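Local coordinates for SMI1/KNR4 family protein (Pseudomonas syringae pv. tomato, PDB 2PAG) that is of unknown function but binds calcium ions and belongs to the SMI1/KNR4 family of the SUKH clan, at residues A[10-15]-A[50-55]. Numbering follows the deposited sequence.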
loop_
_atom_site.group_PDB
_atom_site.type_symbol
_atom_site.label_atom_id
_atom_site.label_comp_id
_atom_site.label_asym_id
_atom_site.label_seq_id
_atom_site.Cartn_x
_atom_site.Cartn_y
_atom_site.Cartn_z
ATOM N N GLU A 10 11.317 -3.944 -12.654
ATOM C CA GLU A 10 11.727 -3.684 -14.027
ATOM C C GLU A 10 10.752 -2.784 -14.791
ATOM O O GLU A 10 11.109 -2.210 -15.824
ATOM C CB GLU A 10 11.947 -5.021 -14.750
ATOM C CG GLU A 10 13.141 -5.782 -14.181
ATOM C CD GLU A 10 13.470 -7.079 -14.909
ATOM O OE1 GLU A 10 12.880 -7.353 -15.975
ATOM O OE2 GLU A 10 14.338 -7.821 -14.397
ATOM N N ALA A 11 9.535 -2.639 -14.274
ATOM C CA ALA A 11 8.544 -1.791 -14.928
ATOM C C ALA A 11 8.573 -0.384 -14.345
ATOM O O ALA A 11 7.872 0.510 -14.833
ATOM C CB ALA A 11 7.151 -2.387 -14.771
ATOM N N ASN A 12 9.387 -0.194 -13.306
ATOM C CA ASN A 12 9.498 1.101 -12.637
ATOM C C ASN A 12 9.712 2.249 -13.609
ATOM O O ASN A 12 10.612 2.206 -14.452
ATOM C CB ASN A 12 10.644 1.105 -11.626
ATOM C CG ASN A 12 10.798 2.451 -10.942
ATOM O OD1 ASN A 12 9.913 2.885 -10.207
ATOM N ND2 ASN A 12 11.917 3.128 -11.197
ATOM N N GLU A 13 8.895 3.287 -13.468
ATOM C CA GLU A 13 8.977 4.447 -14.345
ATOM C C GLU A 13 9.821 5.570 -13.753
ATOM O O GLU A 13 9.671 5.936 -12.584
ATOM C CB GLU A 13 7.569 4.962 -14.638
ATOM C CG GLU A 13 6.604 3.890 -15.114
ATOM C CD GLU A 13 5.181 4.400 -15.216
ATOM O OE1 GLU A 13 4.882 5.450 -14.606
ATOM O OE2 GLU A 13 4.358 3.751 -15.890
ATOM N N PRO A 14 10.720 6.145 -14.559
ATOM C CA PRO A 14 11.557 7.228 -14.047
ATOM C C PRO A 14 10.752 8.463 -13.668
ATOM O O PRO A 14 9.763 8.803 -14.326
ATOM C CB PRO A 14 12.525 7.492 -15.200
ATOM C CG PRO A 14 11.732 7.106 -16.409
ATOM C CD PRO A 14 11.058 5.834 -15.960
ATOM N N VAL A 15 11.174 9.113 -12.587
ATOM C CA VAL A 15 10.541 10.335 -12.099
ATOM C C VAL A 15 11.663 11.290 -11.697
ATOM O O VAL A 15 12.810 10.868 -11.537
ATOM C CB VAL A 15 9.621 10.069 -10.877
ATOM C CG1 VAL A 15 8.393 9.281 -11.314
ATOM C CG2 VAL A 15 10.379 9.325 -9.793
ATOM N N SER A 50 7.935 -0.562 -2.525
ATOM C CA SER A 50 7.285 0.731 -2.307
ATOM C C SER A 50 8.030 1.928 -2.903
ATOM O O SER A 50 7.599 3.075 -2.736
ATOM C CB SER A 50 6.975 0.968 -0.815
ATOM O OG SER A 50 8.129 1.139 -0.010
ATOM N N ASP A 51 9.140 1.670 -3.593
ATOM C CA ASP A 51 9.876 2.750 -4.250
ATOM C C ASP A 51 9.536 2.732 -5.740
ATOM O O ASP A 51 10.078 3.510 -6.530
ATOM C CB ASP A 51 11.387 2.582 -4.048
ATOM C CG ASP A 51 11.927 1.306 -4.668
ATOM O OD1 ASP A 51 11.195 0.297 -4.696
ATOM O OD2 ASP A 51 13.102 1.306 -5.112
ATOM N N VAL A 52 8.616 1.851 -6.116
ATOM C CA VAL A 52 8.205 1.708 -7.505
ATOM C C VAL A 52 7.090 2.653 -7.957
ATOM O O VAL A 52 6.118 2.920 -7.226
ATOM C CB VAL A 52 7.774 0.241 -7.800
ATOM C CG1 VAL A 52 7.194 0.128 -9.201
ATOM C CG2 VAL A 52 8.975 -0.686 -7.651
ATOM N N VAL A 53 7.262 3.170 -9.170
ATOM C CA VAL A 53 6.299 4.061 -9.801
ATOM C C VAL A 53 5.816 3.321 -11.046
ATOM O O VAL A 53 6.628 2.941 -11.895
ATOM C CB VAL A 53 6.969 5.389 -10.212
ATOM C CG1 VAL A 53 5.958 6.299 -10.883
ATOM C CG2 VAL A 53 7.577 6.062 -8.987
ATOM N N TYR A 54 4.507 3.090 -11.143
ATOM C CA TYR A 54 3.950 2.384 -12.294
ATOM C C TYR A 54 2.444 2.549 -12.486
ATOM O O TYR A 54 1.677 2.585 -11.520
ATOM C CB TYR A 54 4.227 0.882 -12.203
ATOM C CG TYR A 54 3.631 0.125 -13.371
ATOM C CD1 TYR A 54 4.308 0.044 -14.586
ATOM C CD2 TYR A 54 2.356 -0.434 -13.287
ATOM C CE1 TYR A 54 3.729 -0.569 -15.691
ATOM C CE2 TYR A 54 1.767 -1.047 -14.388
ATOM C CZ TYR A 54 2.459 -1.110 -15.587
ATOM O OH TYR A 54 1.881 -1.705 -16.685
ATOM N N GLY A 55 2.039 2.628 -13.748
ATOM C CA GLY A 55 0.632 2.725 -14.086
ATOM C C GLY A 55 -0.144 3.926 -13.594
ATOM O O GLY A 55 0.395 5.028 -13.478
HETATM O O HOH W 1 2.674 6.212 -14.020
#
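Asn12 and Glu13 hold the backbone of Val53 at both of its polar atoms, N and O. The Val53 N-H points at the carboxamide oxygen of Asn12, with Val53 N to Asn12 OD1 at 2.9 Å; the donor lies in the carbonyl plane and the bond is nearly straight (161° at the hydrogen). In Asn12 CG stands anti to the backbone N (chi1 179°), and chi2 then turns OD1 to Val53 N. In return Glu13 N donates to Val53 O at 2.8 Å, tilted modestly from that carbonyl's plane, while Asn12 CA makes a CA-H...O contact with the same oxygen. One side-chain acceptor and one main-chain donor thus occupy both polar backbone atoms of Val53, although the two segments run 106° apart and form no sheet.

The extended side chain of Glu13 crosses that of Val53 at about a right angle and carries its carboxylate over Tyr54 CA. There OE2 accepts a weak hydrogen bond from Gly55 N at 3.4 Å. A water placed between Glu13 OE1 and Gly55 O may bridge them, but it lies implausibly close to OE1, which leaves the bridge doubtful.

Apolar contacts lie to either side. Val15 CG1 meets Val53 CG1 tip to tip at 3.9 Å. Ala11 CB rests against Tyr54 CD1 at 3.7 Å, and Ala11 O approaches the edge of that ring near its plane.

This surface contact ties the chain leaving helix 2-11 to the loop that follows helix 40-49, away from the calcium site. Arg9 of the first helix adds a salt bridge to Asp51, Leu19 packs on Val53, and Trp132, at the end of helix 124-132, hydrogen-bonds through NE1 to Tyr54 O.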